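Local coordinates for protein SM80.1 Vicilin (Solanum melongena, PDB 5VF5) that probably serves as a seed storage protein of the 7S vicilin family, built from two cupin domains, at residues V53-P64 and H110-F121. Sequence-based numbering, arbitrary orientation.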
ATOM      1  N   VAL A  53      -7.433   1.894  -2.238  1.00 10.43           N
ATOM      2  CA  VAL A  53      -7.033   3.182  -2.773  1.00 11.37           C
ATOM      3  C   VAL A  53      -8.148   4.190  -2.476  1.00 10.29           C
ATOM      4  O   VAL A  53      -9.315   3.858  -2.589  1.00 12.12           O
ATOM      5  CB  VAL A  53      -6.691   3.141  -4.294  0.50 12.79           C
ATOM      6  CG1 VAL A  53      -6.461   4.539  -4.864  0.50 14.44           C
ATOM      7  CG2 VAL A  53      -5.465   2.287  -4.546  0.50 14.46           C
ATOM      8  N   ILE A  54      -7.747   5.386  -2.015  1.00 10.02           N
ATOM      9  CA  ILE A  54      -8.624   6.531  -1.898  1.00 10.82           C
ATOM     10  C   ILE A  54      -8.149   7.563  -2.901  1.00 12.32           C
ATOM     11  O   ILE A  54      -6.970   7.925  -2.909  1.00 12.99           O
ATOM     12  CB  ILE A  54      -8.583   7.148  -0.479  1.00 12.84           C
ATOM     13  CG1 ILE A  54      -8.942   6.097   0.577  1.00 15.77           C
ATOM     14  CG2 ILE A  54      -9.506   8.365  -0.434  1.00 16.86           C
ATOM     15  CD1 ILE A  54      -8.725   6.533   2.010  1.00 18.92           C
ATOM     16  N   GLU A  55      -9.074   8.083  -3.699  1.00 12.30           N
ATOM     17  CA  GLU A  55      -8.819   9.121  -4.685  1.00 13.05           C
ATOM     18  C   GLU A  55      -9.773  10.271  -4.425  1.00 13.00           C
ATOM     19  O   GLU A  55     -10.982  10.050  -4.293  1.00 14.05           O
ATOM     20  CB  GLU A  55      -9.142   8.608  -6.079  1.00 17.83           C
ATOM     21  CG  GLU A  55      -8.289   7.496  -6.541  1.00 23.57           C
ATOM     22  CD  GLU A  55      -8.619   7.062  -7.963  1.00 29.86           C
ATOM     23  OE1 GLU A  55      -9.753   7.298  -8.476  1.00 30.78           O
ATOM     24  OE2 GLU A  55      -7.745   6.409  -8.543  1.00 34.19           O
ATOM     25  N   LEU A  56      -9.235  11.478  -4.267  1.00 11.78           N
ATOM     26  CA  LEU A  56     -10.055  12.684  -4.137  1.00 12.16           C
ATOM     27  C   LEU A  56      -9.736  13.577  -5.348  1.00 12.45           C
ATOM     28  O   LEU A  56      -8.586  13.963  -5.564  1.00 13.44           O
ATOM     29  CB  LEU A  56      -9.781  13.448  -2.822  1.00 13.95           C
ATOM     30  CG  LEU A  56     -10.728  13.121  -1.657  1.00 15.60           C
ATOM     31  CD1 LEU A  56     -10.560  11.690  -1.221  1.00 16.81           C
ATOM     32  CD2 LEU A  56     -10.549  14.078  -0.484  1.00 15.60           C
ATOM     33  N   GLU A  57     -10.777  13.969  -6.056  1.00 12.43           N
ATOM     34  CA  GLU A  57     -10.646  15.021  -7.070  1.00 13.31           C
ATOM     35  C   GLU A  57     -10.253  16.342  -6.430  1.00 14.70           C
ATOM     36  O   GLU A  57     -10.389  16.533  -5.225  1.00 13.45           O
ATOM     37  CB  GLU A  57     -11.987  15.183  -7.779  1.00 13.53           C
ATOM     38  CG  GLU A  57     -12.440  13.988  -8.633  1.00 14.80           C
ATOM     39  CD  GLU A  57     -11.724  13.823  -9.950  1.00 22.36           C
ATOM     40  OE1 GLU A  57     -10.845  14.640 -10.276  1.00 24.71           O
ATOM     41  OE2 GLU A  57     -12.062  12.848 -10.658  1.00 27.50           O
ATOM     42  N   PRO A  58      -9.738  17.277  -7.237  1.00 15.64           N
ATOM     43  CA  PRO A  58      -9.510  18.612  -6.687  1.00 15.22           C
ATOM     44  C   PRO A  58     -10.756  19.192  -5.988  1.00 15.96           C
ATOM     45  O   PRO A  58     -11.888  18.907  -6.369  1.00 16.98           O
ATOM     46  CB  PRO A  58      -9.172  19.451  -7.928  1.00 19.98           C
ATOM     47  CG  PRO A  58      -9.009  18.531  -9.023  1.00 21.30           C
ATOM     48  CD  PRO A  58      -9.377  17.165  -8.651  1.00 17.27           C
ATOM     49  N   GLN A  59     -10.517  19.970  -4.946  1.00 14.31           N
ATOM     50  CA  GLN A  59     -11.586  20.742  -4.241  1.00 17.15           C
ATOM     51  C   GLN A  59     -12.702  19.782  -3.813  1.00 16.60           C
ATOM     52  O   GLN A  59     -13.874  19.972  -4.152  1.00 18.37           O
ATOM     53  CB  GLN A  59     -12.118  21.890  -5.107  1.00 20.53           C
ATOM     54  CG  GLN A  59     -11.055  22.895  -5.466  1.00 25.56           C
ATOM     55  CD  GLN A  59     -11.518  23.980  -6.422  1.00 31.24           C
ATOM     56  OE1 GLN A  59     -12.550  23.860  -7.100  1.00 35.44           O
ATOM     57  NE2 GLN A  59     -10.715  25.028  -6.521  1.00 33.18           N
ATOM     58  N   SER A  60     -12.311  18.745  -3.071  1.00 14.09           N
ATOM     59  CA  SER A  60     -13.239  17.702  -2.661  1.00 13.22           C
ATOM     60  C   SER A  60     -13.065  17.348  -1.182  1.00 13.06           C
ATOM     61  O   SER A  60     -12.032  17.640  -0.558  1.00 14.36           O
ATOM     62  CB  SER A  60     -13.071  16.481  -3.555  1.00 14.65           C
ATOM     63  OG  SER A  60     -11.961  15.780  -3.164  0.70 13.02           O
ATOM     64  N   PHE A  61     -14.110  16.745  -0.626  1.00 12.42           N
ATOM     65  CA  PHE A  61     -14.227  16.453   0.808  1.00 11.99           C
ATOM     66  C   PHE A  61     -14.839  15.069   0.981  1.00 11.53           C
ATOM     67  O   PHE A  61     -15.921  14.819   0.474  1.00 11.23           O
ATOM     68  CB  PHE A  61     -15.117  17.502   1.468  1.00 14.09           C
ATOM     69  CG  PHE A  61     -15.411  17.266   2.925  1.00 14.62           C
ATOM     70  CD1 PHE A  61     -14.459  17.547   3.881  1.00 17.20           C
ATOM     71  CD2 PHE A  61     -16.632  16.801   3.335  1.00 15.12           C
ATOM     72  CE1 PHE A  61     -14.732  17.346   5.189  1.00 17.34           C
ATOM     73  CE2 PHE A  61     -16.913  16.619   4.676  1.00 17.82           C
ATOM     74  CZ  PHE A  61     -15.965  16.919   5.594  1.00 17.28           C
ATOM     75  N   MET A  62     -14.150  14.188   1.699  1.00 11.57           N
ATOM     76  CA  MET A  62     -14.682  12.877   2.086  1.00 10.66           C
ATOM     77  C   MET A  62     -15.297  12.974   3.479  1.00 10.62           C
ATOM     78  O   MET A  62     -14.620  13.393   4.438  1.00 12.04           O
ATOM     79  CB  MET A  62     -13.646  11.765   2.033  1.00 12.11           C
ATOM     80  CG  MET A  62     -14.251  10.409   2.385  1.00 14.40           C
ATOM     81  SD  MET A  62     -13.020   9.130   2.247  1.00 17.36           S
ATOM     82  CE  MET A  62     -14.067   7.660   2.419  1.00 21.47           C
ATOM     83  N   LEU A  63     -16.542  12.549   3.601  1.00 10.73           N
ATOM     84  CA  LEU A  63     -17.333  12.712   4.805  1.00 10.54           C
ATOM     85  C   LEU A  63     -16.773  11.909   5.993  1.00 10.50           C
ATOM     86  O   LEU A  63     -16.214  10.841   5.809  1.00 10.54           O
ATOM     87  CB  LEU A  63     -18.756  12.202   4.571  1.00 12.49           C
ATOM     88  CG  LEU A  63     -19.757  13.190   4.046  1.00 17.50           C
ATOM     89  CD1 LEU A  63     -19.317  14.083   2.954  1.00 18.47           C
ATOM     90  CD2 LEU A  63     -21.106  12.592   3.810  1.00 14.73           C
ATOM     91  N   PRO A  64     -16.982  12.417   7.225  1.00  9.94           N
ATOM     92  CA  PRO A  64     -16.573  11.697   8.427  1.00  9.26           C
ATOM     93  C   PRO A  64     -17.045  10.256   8.510  1.00  9.41           C
ATOM     94  O   PRO A  64     -18.258   9.949   8.318  1.00 10.54           O
ATOM     95  CB  PRO A  64     -17.155  12.534   9.542  1.00 11.49           C
ATOM     96  CG  PRO A  64     -17.134  13.947   9.009  1.00 11.85           C
ATOM     97  CD  PRO A  64     -17.363  13.810   7.529  1.00 10.81           C
ATOM     98  N   HIS A 110     -11.989  12.616   8.330  1.00 10.63           N
ATOM     99  CA  HIS A 110     -12.432  13.201   7.097  1.00 10.30           C
ATOM    100  C   HIS A 110     -11.247  13.679   6.297  1.00 10.97           C
ATOM    101  O   HIS A 110     -10.145  13.898   6.880  1.00 12.12           O
ATOM    102  CB  HIS A 110     -13.556  14.249   7.299  1.00 12.03           C
ATOM    103  CG  HIS A 110     -13.203  15.423   8.152  1.00 14.01           C
ATOM    104  ND1 HIS A 110     -12.528  16.505   7.649  1.00 17.39           N
ATOM    105  CD2 HIS A 110     -13.549  15.735   9.419  1.00 17.30           C
ATOM    106  CE1 HIS A 110     -12.442  17.429   8.594  1.00 18.68           C
ATOM    107  NE2 HIS A 110     -13.053  16.994   9.677  1.00 17.28           N
ATOM    108  N   LEU A 111     -11.422  13.816   4.984  1.00 11.66           N
ATOM    109  CA  LEU A 111     -10.308  14.167   4.088  1.00 11.94           C
ATOM    110  C   LEU A 111     -10.721  15.325   3.208  1.00 14.08           C
ATOM    111  O   LEU A 111     -11.881  15.404   2.789  1.00 15.46           O
ATOM    112  CB  LEU A 111      -9.944  12.983   3.201  1.00 13.00           C
ATOM    113  CG  LEU A 111      -9.387  11.718   3.851  1.00 14.88           C
ATOM    114  CD1 LEU A 111      -9.300  10.603   2.826  1.00 20.24           C
ATOM    115  CD2 LEU A 111      -8.033  11.959   4.484  1.00 18.70           C
ATOM    116  N   LEU A 112      -9.745  16.177   2.907  1.00 13.87           N
ATOM    117  CA  LEU A 112      -9.963  17.350   2.083  1.00 14.66           C
ATOM    118  C   LEU A 112      -8.843  17.474   1.068  1.00 16.27           C
ATOM    119  O   LEU A 112      -7.669  17.509   1.451  1.00 19.48           O
ATOM    120  CB  LEU A 112      -9.972  18.601   2.985  1.00 16.81           C
ATOM    121  CG  LEU A 112     -10.070  19.963   2.326  1.00 20.52           C
ATOM    122  CD1 LEU A 112     -11.417  20.077   1.626  1.00 23.86           C
ATOM    123  CD2 LEU A 112      -9.867  21.038   3.379  1.00 22.30           C
ATOM    124  N   ASN A 113      -9.186  17.611  -0.201  1.00 13.32           N
ATOM    125  CA  ASN A 113      -8.210  17.959  -1.217  1.00 14.25           C
ATOM    126  C   ASN A 113      -8.506  19.427  -1.542  1.00 15.47           C
ATOM    127  O   ASN A 113      -9.513  19.721  -2.158  1.00 17.13           O
ATOM    128  CB  ASN A 113      -8.348  17.069  -2.454  1.00 14.37           C
ATOM    129  CG  ASN A 113      -7.319  17.407  -3.545  1.00 14.26           C
ATOM    130  OD1 ASN A 113      -6.485  18.304  -3.351  1.00 15.30           O
ATOM    131  ND2 ASN A 113      -7.347  16.677  -4.664  1.00 13.21           N
ATOM    132  N   ARG A 114      -7.581  20.307  -1.134  1.00 18.75           N
ATOM    133  CA  ARG A 114      -7.707  21.742  -1.283  1.00 21.99           C
ATOM    134  C   ARG A 114      -7.197  22.214  -2.630  1.00 21.79           C
ATOM    135  O   ARG A 114      -7.390  23.377  -2.982  1.00 22.63           O
ATOM    136  CB  ARG A 114      -6.863  22.466  -0.196  1.00 30.09           C
ATOM    137  CG  ARG A 114      -6.833  21.787   1.172  1.00 36.87           C
ATOM    138  CD  ARG A 114      -6.077  22.621   2.200  1.00 44.13           C
ATOM    139  NE  ARG A 114      -4.609  22.453   2.129  1.00 37.78           N
ATOM    140  CZ  ARG A 114      -3.761  23.060   2.949  1.00 37.46           C
ATOM    141  NH1 ARG A 114      -4.215  23.879   3.910  1.00 48.29           N
ATOM    142  NH2 ARG A 114      -2.458  22.850   2.830  1.00 45.70           N
ATOM    143  N   ASP A 115      -6.504  21.356  -3.365  1.00 19.28           N
ATOM    144  CA  ASP A 115      -5.856  21.811  -4.599  1.00 19.34           C
ATOM    145  C   ASP A 115      -6.885  22.049  -5.665  1.00 20.26           C
ATOM    146  O   ASP A 115      -7.907  21.364  -5.697  1.00 18.63           O
ATOM    147  CB  ASP A 115      -4.823  20.803  -5.107  1.00 18.34           C
ATOM    148  CG  ASP A 115      -3.825  21.427  -6.077  1.00 20.17           C
ATOM    149  OD1 ASP A 115      -2.892  22.130  -5.632  1.00 28.68           O
ATOM    150  OD2 ASP A 115      -3.972  21.280  -7.286  1.00 21.50           O
ATOM    151  N   ASN A 116      -6.598  22.986  -6.569  1.00 23.08           N
ATOM    152  CA  ASN A 116      -7.549  23.312  -7.637  1.00 24.08           C
ATOM    153  C   ASN A 116      -7.414  22.421  -8.847  1.00 22.29           C
ATOM    154  O   ASN A 116      -8.288  22.414  -9.690  1.00 25.96           O
ATOM    155  CB  ASN A 116      -7.440  24.793  -8.046  1.00 28.69           C
ATOM    156  CG  ASN A 116      -6.081  25.177  -8.572  1.00 40.22           C
ATOM    157  OD1 ASN A 116      -5.094  24.473  -8.366  1.00 53.28           O
ATOM    158  ND2 ASN A 116      -6.011  26.331  -9.227  1.00 54.25           N
ATOM    159  N   ASN A 117      -6.322  21.661  -8.939  1.00 22.28           N
ATOM    160  CA  ASN A 117      -6.044  20.905 -10.162  1.00 26.72           C
ATOM    161  C   ASN A 117      -5.589  19.458 -10.003  1.00 22.82           C
ATOM    162  O   ASN A 117      -5.899  18.654 -10.852  1.00 25.88           O
ATOM    163  CB  ASN A 117      -4.983  21.654 -11.001  1.00 32.55           C
ATOM    164  CG  ASN A 117      -5.485  22.969 -11.563  1.00 42.05           C
ATOM    165  OD1 ASN A 117      -4.920  24.024 -11.269  1.00 51.86           O
ATOM    166  ND2 ASN A 117      -6.541  22.917 -12.382  1.00 43.59           N
ATOM    167  N   GLU A 118      -4.843  19.153  -8.949  1.00 20.76           N
ATOM    168  CA  GLU A 118      -4.183  17.853  -8.789  0.70 18.73           C
ATOM    169  C   GLU A 118      -5.047  16.914  -7.928  1.00 17.34           C
ATOM    170  O   GLU A 118      -5.493  17.298  -6.859  1.00 17.70           O
ATOM    171  CB  GLU A 118      -2.822  18.041  -8.106  0.70 21.81           C
ATOM    172  CG  GLU A 118      -1.933  16.796  -8.116  0.70 24.67           C
ATOM    173  CD  GLU A 118      -0.467  17.038  -7.724  0.70 32.64           C
ATOM    174  OE1 GLU A 118      -0.154  18.095  -7.112  0.70 36.45           O
ATOM    175  OE2 GLU A 118       0.382  16.153  -8.031  0.70 36.93           O
ATOM    176  N   LYS A 119      -5.260  15.695  -8.394  1.00 15.95           N
ATOM    177  CA  LYS A 119      -5.901  14.667  -7.568  1.00 14.89           C
ATOM    178  C   LYS A 119      -5.006  14.269  -6.392  1.00 14.78           C
ATOM    179  O   LYS A 119      -3.771  14.353  -6.469  1.00 17.91           O
ATOM    180  CB  LYS A 119      -6.249  13.450  -8.404  1.00 16.88           C
ATOM    181  CG  LYS A 119      -7.213  13.720  -9.526  1.00 21.46           C
ATOM    182  CD  LYS A 119      -7.484  12.433 -10.300  1.00 29.75           C
ATOM    183  CE  LYS A 119      -8.204  12.722 -11.587  1.00 40.75           C
ATOM    184  NZ  LYS A 119      -8.651  11.474 -12.270  1.00 45.46           N
ATOM    185  N   PHE A 120      -5.652  13.820  -5.311  1.00 13.33           N
ATOM    186  CA  PHE A 120      -4.985  13.289  -4.104  1.00 11.74           C
ATOM    187  C   PHE A 120      -5.242  11.807  -4.032  1.00 11.61           C
ATOM    188  O   PHE A 120      -6.404  11.400  -4.051  1.00 13.62           O
ATOM    189  CB  PHE A 120      -5.583  14.013  -2.898  1.00 12.91           C
ATOM    190  CG  PHE A 120      -5.122  13.534  -1.545  1.00 13.24           C
ATOM    191  CD1 PHE A 120      -3.781  13.570  -1.177  1.00 12.96           C
ATOM    192  CD2 PHE A 120      -6.053  13.104  -0.595  1.00 13.99           C
ATOM    193  CE1 PHE A 120      -3.388  13.158   0.092  1.00 14.82           C
ATOM    194  CE2 PHE A 120      -5.662  12.706   0.653  1.00 16.01           C
ATOM    195  CZ  PHE A 120      -4.333  12.756   1.012  1.00 14.55           C
ATOM    196  N   PHE A 121      -4.169  11.000  -4.020  1.00 11.41           N
ATOM    197  CA  PHE A 121      -4.266   9.561  -4.121  0.50 12.67           C
ATOM    198  C   PHE A 121      -3.535   8.949  -2.921  1.00 12.24           C
ATOM    199  O   PHE A 121      -2.340   9.287  -2.676  1.00 12.71           O
ATOM    200  CB  PHE A 121      -3.643   9.151  -5.451  0.50 15.60           C
ATOM    201  CG  PHE A 121      -3.837   7.717  -5.826  0.50 19.81           C
ATOM    202  CD1 PHE A 121      -3.166   6.698  -5.146  0.50 21.32           C
ATOM    203  CD2 PHE A 121      -4.639   7.386  -6.899  0.50 21.34           C
ATOM    204  CE1 PHE A 121      -3.330   5.378  -5.508  0.50 22.60           C
ATOM    205  CE2 PHE A 121      -4.797   6.056  -7.268  0.50 25.90           C
ATOM    206  CZ  PHE A 121      -4.139   5.061  -6.571  0.50 22.30           C
TER
HETATM  207  O   HOH W   1     -10.901  12.343 -13.123  1.00 34.10           O
HETATM  208  O   HOH W   2      -8.512  25.292  -4.953  1.00 37.74           O
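At one end of the N-terminal cupin barrel, the links 57-59 and 114-119 between its two sheets lie together, and Asn113, at the end of one strand, bonds to the backbone of Leu56, at the end of another. Strand 53-56 pairs antiparallel with strand 120-121 in one sheet, and strand 60-64 with strand 110-113 in the other. Leu56 N gives a nearly straight bond to Phe120 O (2.8 Å), and Phe120 N returns one to Leu56 O. Met62 N likewise reaches Leu111 O at 2.8 Å.

Asn113 spans the gap between the sheets. With CG anti to the backbone N (chi1 -180°), the amide reaches the end of strand 53-56. ND2 donates to Leu56 O (3.1 Å) from above the carbonyl plane, while Phe120 N meets the same oxygen in that plane. ND2 also binds Glu118 O in its own segment at 2.9 Å. OD1 accepts from Asp115 N, an Asx turn. Ser60 N bonds to Asn113 O, and Gln59 with Ser60 forms a G1 bulge opposite Asn113.

Between the sheets, Leu56 CD2 packs on Leu111 CB (3.9 Å). Leu111 CD1 touches Ile54 CG2 and lies alongside the sulfur of the extended Met62. Ile181 of strand 181-183 touches both Leu56 and Met62. On the other face of the second sheet, the edge of the Phe61 ring meets His110 ND1 through CE1 (3.4 Å), the ring planes 50° apart; Ile192 of helix 186-192 touches both side chains.

Near the turns, one water links Glu57 OE2 to Lys119 NZ, and another joins Gln59 NE2 to Arg114 O. Two antiparallel sheets facing each other across an apolar interior, joined here by a short turn and a longer loop, are the hallmark of the cupin beta-barrel.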